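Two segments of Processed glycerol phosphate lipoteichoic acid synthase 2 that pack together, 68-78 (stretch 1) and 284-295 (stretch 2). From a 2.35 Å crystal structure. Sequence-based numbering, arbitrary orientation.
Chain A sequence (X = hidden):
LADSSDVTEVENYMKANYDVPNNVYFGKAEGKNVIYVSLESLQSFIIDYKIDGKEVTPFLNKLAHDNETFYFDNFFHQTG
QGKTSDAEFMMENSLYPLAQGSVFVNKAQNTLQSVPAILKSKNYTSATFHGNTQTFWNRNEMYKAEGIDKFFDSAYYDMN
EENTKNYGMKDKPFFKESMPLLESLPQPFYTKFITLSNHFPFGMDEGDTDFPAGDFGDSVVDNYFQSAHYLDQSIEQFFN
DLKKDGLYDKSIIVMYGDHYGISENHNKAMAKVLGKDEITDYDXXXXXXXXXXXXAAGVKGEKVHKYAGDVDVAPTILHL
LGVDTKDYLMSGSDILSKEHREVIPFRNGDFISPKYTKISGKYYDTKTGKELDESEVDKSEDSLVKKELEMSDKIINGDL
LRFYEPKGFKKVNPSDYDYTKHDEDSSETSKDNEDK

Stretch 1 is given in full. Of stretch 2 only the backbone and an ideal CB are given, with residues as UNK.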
# COMPACT_ATOMS: atom_id res chain seq x y z
N GLU A 68 20.63 -2.55 -1.38
CA GLU A 68 20.23 -1.18 -1.02
C GLU A 68 18.74 -0.95 -0.77
O GLU A 68 18.37 -0.03 -0.05
CB GLU A 68 20.75 -0.14 -2.05
CG GLU A 68 20.32 -0.34 -3.51
CD GLU A 68 21.00 0.66 -4.46
OE1 GLU A 68 20.75 1.89 -4.34
OE2 GLU A 68 21.80 0.23 -5.34
N THR A 69 17.89 -1.78 -1.37
CA THR A 69 16.45 -1.58 -1.27
C THR A 69 15.88 -2.40 -0.11
O THR A 69 16.23 -3.57 0.05
CB THR A 69 15.77 -1.95 -2.58
OG1 THR A 69 16.45 -1.29 -3.66
CG2 THR A 69 14.30 -1.56 -2.59
N PHE A 70 15.06 -1.76 0.72
CA PHE A 70 14.32 -2.45 1.76
C PHE A 70 13.26 -3.24 1.06
O PHE A 70 12.48 -2.67 0.29
CB PHE A 70 13.55 -1.52 2.69
CG PHE A 70 14.40 -0.66 3.60
CD1 PHE A 70 14.82 -1.13 4.83
CD2 PHE A 70 14.66 0.66 3.28
CE1 PHE A 70 15.54 -0.33 5.68
CE2 PHE A 70 15.37 1.47 4.13
CZ PHE A 70 15.81 0.98 5.33
N TYR A 71 13.22 -4.54 1.32
CA TYR A 71 12.13 -5.37 0.84
C TYR A 71 11.55 -6.12 2.05
O TYR A 71 12.30 -6.62 2.88
CB TYR A 71 12.63 -6.35 -0.23
CG TYR A 71 11.56 -7.36 -0.63
CD1 TYR A 71 10.37 -6.92 -1.22
CD2 TYR A 71 11.73 -8.73 -0.41
CE1 TYR A 71 9.38 -7.81 -1.58
CE2 TYR A 71 10.72 -9.65 -0.76
CZ TYR A 71 9.56 -9.17 -1.35
OH TYR A 71 8.54 -10.02 -1.71
N PHE A 72 10.22 -6.15 2.13
CA PHE A 72 9.48 -6.76 3.23
C PHE A 72 8.65 -7.92 2.66
O PHE A 72 7.69 -7.68 1.90
CB PHE A 72 8.55 -5.73 3.91
CG PHE A 72 9.24 -4.44 4.32
CD1 PHE A 72 9.65 -4.24 5.63
CD2 PHE A 72 9.48 -3.44 3.40
CE1 PHE A 72 10.29 -3.06 6.01
CE2 PHE A 72 10.11 -2.25 3.77
CZ PHE A 72 10.51 -2.07 5.08
N ASP A 73 9.01 -9.15 3.04
CA ASP A 73 8.39 -10.37 2.51
C ASP A 73 7.26 -10.97 3.40
O ASP A 73 6.62 -11.98 3.05
CB ASP A 73 9.48 -11.41 2.21
CG ASP A 73 10.22 -11.87 3.45
OD1 ASP A 73 10.46 -11.08 4.38
OD2 ASP A 73 10.59 -13.03 3.51
N ASN A 74 7.04 -10.35 4.55
CA ASN A 74 5.90 -10.66 5.39
C ASN A 74 4.99 -9.43 5.63
O ASN A 74 4.62 -9.12 6.76
CB ASN A 74 6.37 -11.28 6.69
CG ASN A 74 7.02 -12.61 6.49
OD1 ASN A 74 6.51 -13.47 5.76
ND2 ASN A 74 8.13 -12.81 7.15
N PHE A 75 4.65 -8.75 4.55
CA PHE A 75 3.84 -7.55 4.61
C PHE A 75 2.48 -7.89 3.98
O PHE A 75 2.42 -8.50 2.94
CB PHE A 75 4.56 -6.41 3.86
CG PHE A 75 3.74 -5.19 3.68
CD1 PHE A 75 3.63 -4.24 4.70
CD2 PHE A 75 3.07 -4.97 2.50
CE1 PHE A 75 2.86 -3.10 4.53
CE2 PHE A 75 2.28 -3.83 2.31
CZ PHE A 75 2.17 -2.91 3.32
N PHE A 76 1.41 -7.52 4.65
CA PHE A 76 0.08 -7.94 4.28
C PHE A 76 -0.81 -6.76 3.91
O PHE A 76 -0.83 -5.73 4.60
CB PHE A 76 -0.54 -8.74 5.45
CG PHE A 76 0.18 -10.05 5.74
CD1 PHE A 76 -0.33 -11.27 5.28
CD2 PHE A 76 1.37 -10.06 6.49
CE1 PHE A 76 0.34 -12.48 5.53
CE2 PHE A 76 2.05 -11.27 6.75
CZ PHE A 76 1.53 -12.47 6.27
N HIS A 77 -1.63 -6.91 2.86
CA HIS A 77 -2.69 -5.91 2.64
C HIS A 77 -3.78 -6.04 3.73
O HIS A 77 -4.02 -7.12 4.25
CB HIS A 77 -3.29 -6.03 1.23
CG HIS A 77 -4.28 -7.15 1.10
ND1 HIS A 77 -5.63 -6.98 1.35
CD2 HIS A 77 -4.12 -8.45 0.75
CE1 HIS A 77 -6.26 -8.12 1.17
NE2 HIS A 77 -5.36 -9.04 0.82
N GLN A 78 -4.42 -4.94 4.08
CA GLN A 78 -5.45 -4.99 5.12
C GLN A 78 -6.77 -4.44 4.60
O GLN A 78 -7.60 -3.97 5.39
CB GLN A 78 -4.98 -4.23 6.37
CG GLN A 78 -3.68 -4.80 6.99
CD GLN A 78 -3.14 -3.93 8.08
OE1 GLN A 78 -2.73 -2.78 7.83
NE2 GLN A 78 -3.17 -4.44 9.32
N UNK A 284 -4.46 -19.77 1.70
CA UNK A 284 -5.02 -18.50 1.30
C UNK A 284 -4.65 -17.30 2.17
O UNK A 284 -4.40 -16.21 1.65
CB UNK A 284 -6.54 -18.63 1.27
N UNK A 285 -4.56 -17.49 3.49
CA UNK A 285 -4.12 -16.41 4.37
C UNK A 285 -2.65 -16.02 4.05
O UNK A 285 -2.31 -14.81 3.98
CB UNK A 285 -4.26 -16.83 5.83
N UNK A 286 -1.83 -17.05 3.82
CA UNK A 286 -0.44 -16.84 3.43
C UNK A 286 -0.32 -16.09 2.12
O UNK A 286 0.64 -15.36 1.93
CB UNK A 286 0.29 -18.18 3.32
N UNK A 287 -1.31 -16.26 1.23
CA UNK A 287 -1.28 -15.61 -0.09
C UNK A 287 -1.69 -14.12 -0.08
O UNK A 287 -1.76 -13.49 -1.12
CB UNK A 287 -2.20 -16.37 -1.04
N UNK A 288 -2.03 -13.60 1.11
CA UNK A 288 -2.38 -12.20 1.25
C UNK A 288 -1.13 -11.35 1.47
O UNK A 288 -1.24 -10.15 1.63
CB UNK A 288 -3.37 -12.01 2.40
N UNK A 289 0.07 -11.98 1.48
CA UNK A 289 1.30 -11.20 1.41
C UNK A 289 1.29 -10.40 0.08
O UNK A 289 1.04 -10.96 -1.00
CB UNK A 289 2.53 -12.11 1.51
N UNK A 290 1.51 -9.09 0.19
CA UNK A 290 1.83 -8.23 -0.95
C UNK A 290 3.23 -7.60 -0.78
O UNK A 290 3.66 -7.31 0.35
CB UNK A 290 0.77 -7.14 -1.10
N UNK A 291 3.94 -7.40 -1.89
CA UNK A 291 5.30 -6.87 -1.74
C UNK A 291 5.28 -5.41 -1.33
O UNK A 291 4.32 -4.70 -1.62
CB UNK A 291 6.09 -7.03 -3.04
N UNK A 292 6.31 -5.01 -0.57
CA UNK A 292 6.53 -3.65 -0.18
C UNK A 292 8.00 -3.40 -0.41
O UNK A 292 8.82 -4.16 0.08
CB UNK A 292 6.11 -3.38 1.27
N UNK A 293 8.32 -2.36 -1.17
CA UNK A 293 9.71 -1.98 -1.45
C UNK A 293 9.87 -0.53 -1.00
O UNK A 293 8.96 0.28 -1.23
CB UNK A 293 10.06 -2.15 -2.93
N UNK A 294 10.97 -0.21 -0.33
CA UNK A 294 11.30 1.17 -0.01
C UNK A 294 12.77 1.41 -0.40
O UNK A 294 13.67 0.80 0.18
CB UNK A 294 11.06 1.47 1.47
N UNK A 295 12.99 2.27 -1.38
CA UNK A 295 14.34 2.72 -1.67
C UNK A 295 14.42 4.17 -1.25
O UNK A 295 13.81 5.04 -1.85
CB UNK A 295 14.70 2.54 -3.15

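At position 284, in a helix that begins earlier in the chain, no atom of stretch 1 lies within 5.5 Å of the ideal CB; many helix-compatible residues would suit, and it is Asn284. Position 285 is helical too, with its ideal CB equally free of stretch 1, so the contact decides little; it is Ala285. At position 286 CB points away, leaving room for a long or polar chain; it is Gln286. Position 287 also points away, and the contact sets no preference; it is Leu287.

At position 288 CA-to-CB points toward stretch 1, with the ideal CB 3.9 Å from His77 NE2. A polar chain able to curl back to this imidazole nitrogen would fit, such as Gln, Glu or Asn. The residue is Gln288: its OE1 accepts a hydrogen bond from His77 NE2 (2.7 Å), while its NE2 donates to Asn284 O (3.0 Å).

The backbone bridges Phe76 at position 289, where CB points sideways and the ideal CB is 3.9 Å from Phe75 O. Asp73 O, Asn74 OD1 and the Phe76 ring lie beyond, inviting a long donor such as Lys or Arg, or Gln. Arg289 lays CG over the Phe76 ring face, 3.9 Å from its centroid, and NE donates to Asn74 OD1 (2.7 Å). Its NH1 bonds Gln286 OE1 (2.8 Å), so the guanidinium is held from both stretches.

Position 290 has extended angles, and its ideal CB lies 4.6 Å from both Phe75 O and His77 N. A compact apolar or beta-branched residue, Val, Ile or Thr, would suit. Val290 places CG2 3.7 Å from Phe75 CD2; its N donates to Phe75 O (3.0 Å), and water 1 joins its O (2.7 Å) to Phe75 N (3.2 Å).

At position 291 the phi of -72° permits proline, and the backbone N has no acceptor in stretch 1. CB points away overall, yet its ideal position is 3.7 Å from Tyr71 CE1, so Ala, Val or Pro is plausible. Pro291 sets CB at the edge of the Tyr71 ring, 3.9 Å from CE1.

Position 292 opens the strand, its CB directed between the Phe72 and Phe75 rings, which favours Leu, Ile or Met. Leu292 places CB over the Phe75 ring face and CD2 3.3 Å from Phe72 CD2.

Position 293 shares its sheet face with Tyr71, whose ring invites an aromatic or a long aliphatic chain. Phe293 forms an offset stack with it, centroids 4.8 Å apart and planes at 30°.

At position 294, paired with Phe70 through two backbone hydrogen bonds, the ideal CB is 4.1 Å from Phe70 CB, suiting Ile, Val or Leu. Ile294 extends CD1 to 3.8 Å from Phe72 CE2.

Position 295 lies near Thr69, with the Glu68 carboxylate farther out: Lys, Arg or His could answer it. His295 NE2 donates to Glu68 OE1 (2.7 Å).

Stretch 2, residues 284-295: NAQLQRVPLFIH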
# COMPACT_ATOMS: atom_id res chain seq x y z
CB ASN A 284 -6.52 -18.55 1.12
CG ASN A 284 -7.02 -17.37 0.34
OD1 ASN A 284 -6.62 -17.16 -0.82
ND2 ASN A 284 -7.85 -16.54 0.96
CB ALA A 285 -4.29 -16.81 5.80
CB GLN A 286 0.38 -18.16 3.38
CG GLN A 286 0.29 -19.00 4.66
CD GLN A 286 0.44 -18.15 5.92
OE1 GLN A 286 1.41 -17.43 6.05
NE2 GLN A 286 -0.52 -18.23 6.83
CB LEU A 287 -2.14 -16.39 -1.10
CG LEU A 287 -1.44 -17.69 -1.55
CD1 LEU A 287 -2.45 -18.72 -2.08
CD2 LEU A 287 -0.31 -17.39 -2.56
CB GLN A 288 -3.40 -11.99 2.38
CG GLN A 288 -4.71 -12.82 2.23
CD GLN A 288 -5.34 -12.74 0.84
OE1 GLN A 288 -5.75 -11.66 0.40
NE2 GLN A 288 -5.41 -13.88 0.14
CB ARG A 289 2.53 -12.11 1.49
CG ARG A 289 2.94 -12.52 2.91
CD ARG A 289 4.03 -13.59 2.89
NE ARG A 289 4.35 -14.05 4.24
CZ ARG A 289 3.67 -14.99 4.92
NH1 ARG A 289 2.61 -15.58 4.38
NH2 ARG A 289 4.04 -15.34 6.14
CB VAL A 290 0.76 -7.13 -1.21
CG1 VAL A 290 -0.64 -7.77 -1.44
CG2 VAL A 290 0.70 -6.16 -0.06
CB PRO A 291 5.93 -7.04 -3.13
CG PRO A 291 4.78 -7.17 -4.09
CD PRO A 291 3.53 -7.59 -3.29
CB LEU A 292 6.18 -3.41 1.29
CG LEU A 292 6.64 -2.02 1.78
CD1 LEU A 292 5.91 -0.81 1.09
CD2 LEU A 292 6.51 -1.90 3.30
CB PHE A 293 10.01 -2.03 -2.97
CG PHE A 293 9.94 -3.39 -3.56
CD1 PHE A 293 11.07 -4.18 -3.62
CD2 PHE A 293 8.75 -3.89 -4.08
CE1 PHE A 293 11.02 -5.48 -4.17
CE2 PHE A 293 8.70 -5.16 -4.65
CZ PHE A 293 9.86 -5.95 -4.69
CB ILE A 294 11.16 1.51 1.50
CG1 ILE A 294 9.73 1.34 2.00
CG2 ILE A 294 11.61 2.91 1.77
CD1 ILE A 294 9.64 1.46 3.49
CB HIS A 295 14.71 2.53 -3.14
CG HIS A 295 16.14 2.87 -3.44
ND1 HIS A 295 16.55 4.15 -3.74
CD2 HIS A 295 17.26 2.11 -3.43
CE1 HIS A 295 17.86 4.17 -3.91
NE2 HIS A 295 18.32 2.94 -3.73
O HOH W 1 5.12 -9.26 1.40
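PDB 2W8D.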